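Local coordinates for protein nicotinate phosphoribosyltransferase (Saccharomyces cerevisiae, PDB 1VLP) that catalyses the ATP-dependent joining of nicotinate to the phosphoribosyl group of 5-phosphoribosyl 1-diphosphate, the first step of NAD synthesis from nicotinic acid, at residues A[42-52]-A[385-396]; A[281-289]-A[399-407]. All coordinates share one frame; numbering follows the deposited sequence. Where two conformers were deposited one is given.

Contact 1: A[42-52]-A[385-396]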
loop_
_atom_site.group_PDB
_atom_site.type_symbol
_atom_site.label_atom_id
_atom_site.label_comp_id
_atom_site.label_asym_id
_atom_site.label_seq_id
_atom_site.Cartn_x
_atom_site.Cartn_y
_atom_site.Cartn_z
ATOM N N VAL A 42 5.383 2.614 21.287
ATOM C CA VAL A 42 6.515 2.236 20.446
ATOM C C VAL A 42 6.842 3.382 19.519
ATOM O O VAL A 42 5.952 4.046 19.003
ATOM C CB VAL A 42 6.146 0.949 19.628
ATOM C CG1 VAL A 42 7.100 0.680 18.496
ATOM C CG2 VAL A 42 5.998 -0.239 20.557
ATOM N N THR A 43 8.140 3.602 19.311
ATOM C CA THR A 43 8.628 4.673 18.457
ATOM C C THR A 43 9.240 4.058 17.203
ATOM O O THR A 43 9.759 2.920 17.211
ATOM C CB THR A 43 9.625 5.630 19.161
ATOM O OG1 THR A 43 10.861 4.966 19.457
ATOM C CG2 THR A 43 9.020 6.172 20.432
ATOM N N VAL A 44 9.084 4.777 16.100
ATOM C CA VAL A 44 9.564 4.278 14.827
ATOM C C VAL A 44 10.170 5.404 13.997
ATOM O O VAL A 44 9.944 6.617 14.260
ATOM C CB VAL A 44 8.394 3.650 13.992
ATOM C CG1 VAL A 44 7.774 2.425 14.706
ATOM C CG2 VAL A 44 7.313 4.746 13.664
ATOM N N THR A 45 10.935 4.983 12.984
ATOM C CA THR A 45 11.407 5.916 11.962
ATOM C C THR A 45 11.104 5.290 10.608
ATOM O O THR A 45 11.433 4.127 10.387
ATOM C CB THR A 45 12.917 6.191 12.086
ATOM O OG1 THR A 45 13.159 6.850 13.332
ATOM C CG2 THR A 45 13.399 7.057 10.943
ATOM N N TYR A 46 10.515 6.068 9.698
ATOM C CA TYR A 46 10.387 5.704 8.262
ATOM C C TYR A 46 11.353 6.541 7.447
ATOM O O TYR A 46 11.630 7.709 7.825
ATOM C CB TYR A 46 8.968 5.986 7.716
ATOM C CG TYR A 46 7.826 5.212 8.351
ATOM C CD1 TYR A 46 7.288 5.621 9.583
ATOM C CD2 TYR A 46 7.272 4.095 7.732
ATOM C CE1 TYR A 46 6.240 4.931 10.175
ATOM C CE2 TYR A 46 6.222 3.399 8.324
ATOM C CZ TYR A 46 5.728 3.841 9.564
ATOM O OH TYR A 46 4.681 3.217 10.170
ATOM N N LYS A 47 11.809 6.007 6.308
ATOM C CA LYS A 47 12.736 6.715 5.458
ATOM C C LYS A 47 12.299 6.653 4.022
ATOM O O LYS A 47 11.919 5.632 3.532
ATOM C CB LYS A 47 14.150 6.132 5.566
ATOM C CG LYS A 47 15.069 6.495 4.372
ATOM C CD LYS A 47 16.494 5.865 4.429
ATOM C CE LYS A 47 17.398 6.387 3.263
ATOM N NZ LYS A 47 17.301 5.665 1.940
ATOM N N TYR A 48 12.406 7.801 3.384
ATOM C CA TYR A 48 12.193 7.956 1.927
ATOM C C TYR A 48 13.395 7.456 1.160
ATOM O O TYR A 48 14.518 7.739 1.491
ATOM C CB TYR A 48 11.968 9.435 1.614
ATOM C CG TYR A 48 12.073 9.883 0.170
ATOM C CD1 TYR A 48 10.969 9.783 -0.690
ATOM C CD2 TYR A 48 13.272 10.401 -0.326
ATOM C CE1 TYR A 48 11.053 10.211 -1.986
ATOM C CE2 TYR A 48 13.376 10.840 -1.675
ATOM C CZ TYR A 48 12.231 10.788 -2.468
ATOM O OH TYR A 48 12.309 11.259 -3.746
ATOM N N THR A 49 13.137 6.732 0.087
ATOM C CA THR A 49 14.184 6.367 -0.834
ATOM C C THR A 49 13.660 6.541 -2.250
ATOM O O THR A 49 12.519 6.180 -2.557
ATOM C CB THR A 49 14.643 4.894 -0.641
ATOM O OG1 THR A 49 15.062 4.706 0.709
ATOM C CG2 THR A 49 15.823 4.601 -1.573
ATOM N N ASN A 50 14.468 7.202 -3.050
ATOM C CA ASN A 50 14.204 7.347 -4.471
ATOM C C ASN A 50 15.033 6.325 -5.229
ATOM O O ASN A 50 16.250 6.490 -5.389
ATOM C CB ASN A 50 14.536 8.762 -4.947
ATOM C CG ASN A 50 14.239 8.964 -6.443
ATOM O OD1 ASN A 50 13.746 8.055 -7.108
ATOM N ND2 ASN A 50 14.604 10.161 -6.995
ATOM N N ARG A 51 14.396 5.227 -5.617
ATOM C CA ARG A 51 15.108 4.160 -6.364
ATOM C C ARG A 51 15.434 4.595 -7.806
ATOM O O ARG A 51 16.395 4.087 -8.398
ATOM C CB ARG A 51 14.288 2.875 -6.385
ATOM C CG ARG A 51 14.025 2.342 -4.968
ATOM C CD ARG A 51 12.903 1.327 -4.931
ATOM N NE ARG A 51 12.912 0.663 -3.634
ATOM C CZ ARG A 51 12.039 -0.253 -3.254
ATOM N NH1 ARG A 51 11.056 -0.602 -4.072
ATOM N NH2 ARG A 51 12.136 -0.781 -2.031
ATOM N N SER A 52 14.667 5.541 -8.327
ATOM C CA SER A 52 14.949 6.156 -9.620
ATOM C C SER A 52 15.906 7.363 -9.443
ATOM O O SER A 52 15.530 8.488 -9.646
ATOM C CB SER A 52 13.670 6.771 -10.216
ATOM O OG SER A 52 12.521 5.955 -10.263
ATOM N N PRO A 385 7.341 6.760 -14.458
ATOM C CA PRO A 385 7.027 7.148 -13.055
ATOM C C PRO A 385 8.243 7.293 -12.156
ATOM O O PRO A 385 9.332 6.754 -12.438
ATOM C CB PRO A 385 6.206 5.962 -12.518
ATOM C CG PRO A 385 5.693 5.293 -13.683
ATOM C CD PRO A 385 6.809 5.421 -14.716
ATOM N N LEU A 386 8.060 8.042 -11.087
ATOM C CA LEU A 386 9.057 8.150 -10.039
ATOM C C LEU A 386 8.921 6.920 -9.163
ATOM O O LEU A 386 7.826 6.676 -8.648
ATOM C CB LEU A 386 8.753 9.432 -9.249
ATOM C CG LEU A 386 9.752 9.958 -8.265
ATOM C CD1 LEU A 386 11.069 10.310 -8.976
ATOM C CD2 LEU A 386 9.141 11.185 -7.570
ATOM N N ASN A 387 10.008 6.152 -9.016
ATOM C CA ASN A 387 10.049 4.915 -8.206
ATOM C C ASN A 387 10.534 5.269 -6.798
ATOM O O ASN A 387 11.737 5.087 -6.481
ATOM C CB ASN A 387 10.994 3.911 -8.842
ATOM C CG ASN A 387 11.050 2.529 -8.113
ATOM O OD1 ASN A 387 10.412 2.303 -7.074
ATOM N ND2 ASN A 387 11.848 1.615 -8.665
ATOM N N ILE A 388 9.600 5.754 -5.995
ATOM C CA ILE A 388 9.885 6.168 -4.612
ATOM C C ILE A 388 9.117 5.302 -3.606
ATOM O O ILE A 388 8.003 4.810 -3.858
ATOM C CB ILE A 388 9.563 7.654 -4.370
ATOM C CG1 ILE A 388 8.138 7.985 -4.893
ATOM C CG2 ILE A 388 10.646 8.515 -5.071
ATOM C CD1 ILE A 388 7.593 9.339 -4.552
ATOM N N VAL A 389 9.730 5.170 -2.434
ATOM C CA VAL A 389 9.124 4.451 -1.304
ATOM C C VAL A 389 9.400 5.183 -0.012
ATOM O O VAL A 389 10.301 6.007 0.023
ATOM C CB VAL A 389 9.652 3.033 -1.178
ATOM C CG1 VAL A 389 9.345 2.248 -2.447
ATOM C CG2 VAL A 389 11.110 2.999 -0.861
ATOM N N ILE A 390 8.565 4.941 0.986
ATOM C CA ILE A 390 8.790 5.434 2.354
ATOM C C ILE A 390 8.594 4.181 3.201
ATOM O O ILE A 390 7.512 3.636 3.274
ATOM C CB ILE A 390 7.852 6.600 2.755
ATOM C CG1 ILE A 390 8.264 7.856 2.044
ATOM C CG2 ILE A 390 7.871 6.831 4.269
ATOM C CD1 ILE A 390 7.288 9.002 2.206
ATOM N N LYS A 391 9.708 3.670 3.718
ATOM C CA LYS A 391 9.814 2.350 4.335
ATOM C C LYS A 391 10.104 2.431 5.839
ATOM O O LYS A 391 10.828 3.315 6.258
ATOM C CB LYS A 391 10.998 1.615 3.710
ATOM C CG LYS A 391 12.395 2.282 3.952
ATOM C CD LYS A 391 13.501 1.810 2.965
ATOM C CE LYS A 391 14.888 2.338 3.362
ATOM N NZ LYS A 391 15.933 1.427 2.778
ATOM N N LEU A 392 9.565 1.503 6.602
ATOM C CA LEU A 392 9.883 1.400 8.010
ATOM C C LEU A 392 11.369 1.030 8.097
ATOM O O LEU A 392 11.802 0.042 7.456
ATOM C CB LEU A 392 8.987 0.353 8.690
ATOM C CG LEU A 392 9.203 0.187 10.179
ATOM C CD1 LEU A 392 8.884 1.444 10.932
ATOM C CD2 LEU A 392 8.387 -1.032 10.680
ATOM N N LEU A 393 12.143 1.831 8.839
ATOM C CA LEU A 393 13.589 1.637 8.995
ATOM C C LEU A 393 14.022 1.148 10.388
ATOM O O LEU A 393 14.981 0.357 10.528
ATOM C CB LEU A 393 14.282 2.987 8.748
ATOM C CG LEU A 393 15.789 3.150 8.597
ATOM C CD1 LEU A 393 16.224 3.026 7.145
ATOM C CD2 LEU A 393 16.147 4.512 9.082
ATOM N N GLU A 394 13.368 1.671 11.415
ATOM C CA GLU A 394 13.761 1.415 12.777
ATOM C C GLU A 394 12.544 1.396 13.705
ATOM O O GLU A 394 11.629 2.165 13.477
ATOM C CB GLU A 394 14.692 2.548 13.192
ATOM C CG GLU A 394 15.694 2.258 14.200
ATOM C CD GLU A 394 16.667 3.419 14.368
ATOM O OE1 GLU A 394 16.283 4.429 15.008
ATOM O OE2 GLU A 394 17.820 3.301 13.863
ATOM N N VAL A 395 12.602 0.546 14.732
ATOM C CA VAL A 395 11.562 0.422 15.772
ATOM C C VAL A 395 12.223 0.325 17.171
ATOM O O VAL A 395 13.000 -0.598 17.392
ATOM C CB VAL A 395 10.683 -0.818 15.528
ATOM C CG1 VAL A 395 9.497 -0.856 16.531
ATOM C CG2 VAL A 395 10.091 -0.840 14.057
ATOM N N ASN A 396 11.936 1.291 18.069
ATOM C CA ASN A 396 12.584 1.303 19.380
ATOM C C ASN A 396 14.114 1.103 19.222
ATOM O O ASN A 396 14.752 0.375 19.958
ATOM C CB ASN A 396 11.989 0.216 20.255
ATOM C CG ASN A 396 10.600 0.573 20.772
ATOM O OD1 ASN A 396 10.095 1.672 20.494
ATOM N ND2 ASN A 396 10.026 -0.307 21.571
#
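Tyr-46 and Leu-392 face each other as a non-hydrogen-bonded pair of two antiparallel strands, 43-50 and 388-395, neighbours in the five-stranded antiparallel sheet; a classic beta bulge interrupts their register. The bulge is defined by Leu-393 and Glu-394 both donating to Thr-45 O, the first at 2.9 Å from Leu-393 N, the second longer and on a lone pair. Beyond it, the Lys-47/Lys-391 and Thr-49/Val-389 pairs restore regular bonding.

On the buried face, CD1 of Leu-392 stands over the Tyr-46 ring, 4.2 Å from its centroid and only 12° off the normal, a CH-pi contact. Having CG of Tyr-46 anti to the carbonyl carbon (chi1 -62°) lays the ring across Leu-392, while its CB meets Ile-390 CG2. Its hydroxyl bonds to Glu-245, and an alanine here would probably leave Leu-392 CD1 without its aromatic support and take the tyrosine hydroxyl from Glu-245. Further along, Tyr-48 presents CE1 to Ile-388 CG2 at 3.5 Å, and helix 144-159 covers this end. The Tyr-48 hydroxyl is buried without a polar partner.

On the face of Lys-47 and Thr-49, the side chains of Lys-47 and Lys-391 run side by side. In the conformer given, one of two for Lys-47, a bend at its last torsion (chi4 -86°) turns NZ onto Thr-49 OG1. Just past the end of strand 43-50, Arg-51 lays its guanidinium against Val-389, whose CG1 is 3.7 Å above the guanidinium plane, over its centre.

Contact 2: A[281-289]-A[399-407]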
loop_
_atom_site.group_PDB
_atom_site.type_symbol
_atom_site.label_atom_id
_atom_site.label_comp_id
_atom_site.label_asym_id
_atom_site.label_seq_id
_atom_site.Cartn_x
_atom_site.Cartn_y
_atom_site.Cartn_z
ATOM N N LEU A 281 -0.432 -11.719 4.648
ATOM C CA LEU A 281 0.785 -11.394 3.927
ATOM C C LEU A 281 1.942 -12.298 4.385
ATOM O O LEU A 281 2.458 -12.167 5.485
ATOM C CB LEU A 281 1.110 -9.924 4.185
ATOM C CG LEU A 281 2.087 -9.215 3.279
ATOM C CD1 LEU A 281 1.759 -9.380 1.772
ATOM C CD2 LEU A 281 2.124 -7.747 3.668
ATOM N N THR A 282 2.337 -13.233 3.528
ATOM C CA THR A 282 3.176 -14.355 3.950
ATOM C C THR A 282 4.679 -14.196 3.760
ATOM O O THR A 282 5.451 -14.987 4.327
ATOM C CB THR A 282 2.733 -15.655 3.218
ATOM O OG1 THR A 282 3.068 -15.555 1.844
ATOM C CG2 THR A 282 1.210 -15.857 3.293
ATOM N N ASP A 283 5.101 -13.237 2.917
ATOM C CA ASP A 283 6.486 -13.195 2.407
ATOM C C ASP A 283 7.477 -12.312 3.189
ATOM O O ASP A 283 8.673 -12.308 2.892
ATOM C CB ASP A 283 6.521 -12.758 0.948
ATOM C CG ASP A 283 6.041 -11.313 0.738
ATOM O OD1 ASP A 283 4.949 -10.974 1.243
ATOM O OD2 ASP A 283 6.730 -10.527 0.042
ATOM N N THR A 284 6.989 -11.636 4.218
ATOM C CA THR A 284 7.813 -10.625 4.921
ATOM C C THR A 284 9.165 -11.213 5.376
ATOM O O THR A 284 10.247 -10.588 5.167
ATOM C CB THR A 284 7.062 -10.047 6.090
ATOM O OG1 THR A 284 5.759 -9.638 5.646
ATOM C CG2 THR A 284 7.845 -8.823 6.695
ATOM N N PHE A 285 9.108 -12.367 6.029
ATOM C CA PHE A 285 10.300 -13.119 6.459
ATOM C C PHE A 285 10.386 -14.450 5.701
ATOM O O PHE A 285 10.911 -15.411 6.213
ATOM C CB PHE A 285 10.319 -13.349 7.969
ATOM C CG PHE A 285 10.314 -12.074 8.740
ATOM C CD1 PHE A 285 11.120 -11.010 8.316
ATOM C CD2 PHE A 285 9.471 -11.894 9.814
ATOM C CE1 PHE A 285 11.069 -9.778 8.963
ATOM C CE2 PHE A 285 9.435 -10.684 10.483
ATOM C CZ PHE A 285 10.226 -9.626 10.044
ATOM N N GLY A 286 9.826 -14.441 4.506
ATOM C CA GLY A 286 9.798 -15.584 3.606
ATOM C C GLY A 286 8.562 -16.422 3.869
ATOM O O GLY A 286 8.184 -16.648 4.998
ATOM N N THR A 287 7.895 -16.816 2.807
ATOM C CA THR A 287 6.671 -17.603 2.947
ATOM C C THR A 287 6.808 -18.938 3.727
ATOM O O THR A 287 5.911 -19.303 4.493
ATOM C CB THR A 287 6.024 -17.757 1.572
ATOM O OG1 THR A 287 5.596 -16.465 1.127
ATOM C CG2 THR A 287 4.832 -18.691 1.653
ATOM N N ASP A 288 7.939 -19.622 3.603
ATOM C CA ASP A 288 8.198 -20.831 4.396
ATOM C C ASP A 288 8.080 -20.654 5.929
ATOM O O ASP A 288 7.504 -21.523 6.639
ATOM C CB ASP A 288 9.579 -21.370 4.032
ATOM C CG ASP A 288 9.648 -21.948 2.629
ATOM O OD1 ASP A 288 8.594 -22.205 2.025
ATOM O OD2 ASP A 288 10.779 -22.133 2.127
ATOM N N ASP A 289 8.637 -19.556 6.457
ATOM C CA ASP A 289 8.554 -19.310 7.887
ATOM C C ASP A 289 7.086 -19.098 8.289
ATOM O O ASP A 289 6.627 -19.632 9.320
ATOM C CB ASP A 289 9.353 -18.079 8.299
ATOM C CG ASP A 289 9.269 -17.846 9.771
ATOM O OD1 ASP A 289 9.893 -18.663 10.463
ATOM O OD2 ASP A 289 8.553 -16.918 10.220
ATOM N N HIS A 399 16.797 -2.300 14.152
ATOM C CA HIS A 399 16.619 -2.306 12.694
ATOM C C HIS A 399 15.332 -3.041 12.287
ATOM O O HIS A 399 15.051 -4.119 12.821
ATOM C CB HIS A 399 17.780 -3.043 12.036
ATOM C CG HIS A 399 19.100 -2.364 12.191
ATOM N ND1 HIS A 399 19.367 -1.139 11.625
ATOM C CD2 HIS A 399 20.218 -2.729 12.864
ATOM C CE1 HIS A 399 20.611 -0.786 11.929
ATOM N NE2 HIS A 399 21.138 -1.729 12.686
ATOM N N ALA A 400 14.601 -2.489 11.325
ATOM C CA ALA A 400 13.427 -3.134 10.736
ATOM C C ALA A 400 13.875 -3.697 9.385
ATOM O O ALA A 400 14.552 -2.997 8.627
ATOM C CB ALA A 400 12.303 -2.155 10.545
ATOM N N ILE A 401 13.505 -4.943 9.085
ATOM C CA ILE A 401 13.960 -5.597 7.834
ATOM C C ILE A 401 12.865 -6.396 7.179
ATOM O O ILE A 401 11.888 -6.757 7.822
ATOM C CB ILE A 401 15.148 -6.565 8.068
ATOM C CG1 ILE A 401 14.754 -7.745 9.007
ATOM C CG2 ILE A 401 16.335 -5.805 8.616
ATOM C CD1 ILE A 401 15.471 -8.999 8.777
ATOM N N LYS A 402 13.070 -6.677 5.887
ATOM C CA LYS A 402 12.189 -7.512 5.109
ATOM C C LYS A 402 13.036 -8.475 4.283
ATOM O O LYS A 402 14.024 -8.064 3.621
ATOM C CB LYS A 402 11.311 -6.686 4.178
ATOM C CG LYS A 402 10.368 -7.558 3.395
ATOM C CD LYS A 402 9.245 -6.781 2.777
ATOM C CE LYS A 402 9.735 -5.860 1.746
ATOM N NZ LYS A 402 8.626 -5.620 0.782
ATOM N N ILE A 403 12.652 -9.744 4.296
ATOM C CA ILE A 403 13.386 -10.754 3.558
ATOM C C ILE A 403 12.759 -10.873 2.172
ATOM O O ILE A 403 13.472 -10.816 1.163
ATOM C CB ILE A 403 13.440 -12.108 4.304
ATOM C CG1 ILE A 403 14.321 -11.970 5.551
ATOM C CG2 ILE A 403 13.983 -13.204 3.386
ATOM C CD1 ILE A 403 14.195 -13.077 6.500
ATOM N N SER A 404 11.425 -10.986 2.127
ATOM C CA SER A 404 10.638 -11.213 0.896
ATOM C C SER A 404 10.873 -12.635 0.394
ATOM O O SER A 404 11.627 -13.380 0.975
ATOM C CB SER A 404 10.921 -10.210 -0.239
ATOM O OG SER A 404 11.930 -10.676 -1.105
ATOM N N ASP A 405 10.158 -13.001 -0.675
ATOM C CA ASP A 405 10.306 -14.309 -1.341
ATOM C C ASP A 405 11.291 -14.246 -2.530
ATOM O O ASP A 405 11.629 -15.278 -3.107
ATOM C CB ASP A 405 8.930 -14.805 -1.816
ATOM C CG ASP A 405 8.135 -15.541 -0.716
ATOM O OD1 ASP A 405 8.714 -15.910 0.308
ATOM O OD2 ASP A 405 6.928 -15.777 -0.940
ATOM N N ASN A 406 11.765 -13.052 -2.864
ATOM C CA ASN A 406 12.877 -12.873 -3.822
ATOM C C ASN A 406 14.100 -12.884 -2.921
ATOM O O ASN A 406 14.522 -11.837 -2.435
ATOM C CB ASN A 406 12.686 -11.544 -4.554
ATOM C CG ASN A 406 13.484 -11.442 -5.844
ATOM O OD1 ASN A 406 14.589 -11.964 -5.960
ATOM N ND2 ASN A 406 12.912 -10.750 -6.826
ATOM N N LEU A 407 14.597 -14.089 -2.636
ATOM C CA LEU A 407 15.434 -14.401 -1.443
ATOM C C LEU A 407 16.748 -13.630 -1.215
ATOM O O LEU A 407 17.150 -13.411 -0.052
HETATM O O HOH W 1 7.448 -8.119 -0.673
#
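A type I beta turn, Asp-283 to Gly-286, leads from strand 279-281 of the parallel alpha/beta domain, whose family belongs to the TIM-barrel clan, into helix 287-291, and segment 399-407 lies against this turn and the first residue of the helix. Within the turn Gly-286 N bonds to Asp-283 O; Gly-286 itself, at the N-cap, has a positive phi that favours glycine.

Asp-405 meets the helix start with both carboxylate oxygens. Its CG swings to the side opposite the carbonyl carbon (chi1 -84°), which carries the carboxylate to Thr-287. Its OD1 receives Thr-287 N on the syn lone pair at 2.8 Å, with a nearly straight 172° angle, and its OD2 receives Thr-287 OG1 at 2.6 Å, also from the syn side. This two-point grip fixes the rotation of the carboxylate, which also packs against Asp-283 CB.

At the middle of the turn, Thr-284 O takes two backbone donors from different directions: Ile-403 N arrives close to the line of the carbonyl at 2.7 Å, whereas Ser-404 N, at 3.3 Å, comes from above the carbonyl plane. The Phe-285 ring turns its edge to Ile-401 O, which lies 3.3 Å from CE1, and Ile-403 CD1 touches CD1 of the ring. Ile-401 and Ile-403 in turn pack on helix 414-423. A water bridges Asp-283 OD2 to Lys-402 NZ; the same carboxylate oxygen bonds to Ser-309, whose hydroxyl is also reached by Asp-405 N. Thr-284 OG1 bonds to His-244, probably autophosphorylated as in relatives but unmodified here.

Two donors at the helix start are likely to favour the ionised form of Asp-405, against the carboxylate of Asp-283 nearby.

How the contacts relate
Contact 1 and contact 2 lie about 17 Å apart between centres and are joined through the chain: strand 388-395 turns back as 398-399, at the edge of the antiparallel sheet, and continues into 399-407. The seam is Leu-393 O to Ala-400 N, 3.0 Å and probably a hydrogen bond, with Ala-400 CB 3.8 Å from Leu-392 O. Both come near residues inferred to bind substrates. In contact 1 the side chain of Pro-385 is about 4 Å from that of Thr-367, an inferred phosphoribosyl diphosphate site, and that of Tyr-46 about 8 Å from that of Tyr-27; in contact 2 the Asp-283 side chain is about 7 Å from that of Arg-306. Tyr-27 and Arg-306 probably bind nicotinate, by similarity.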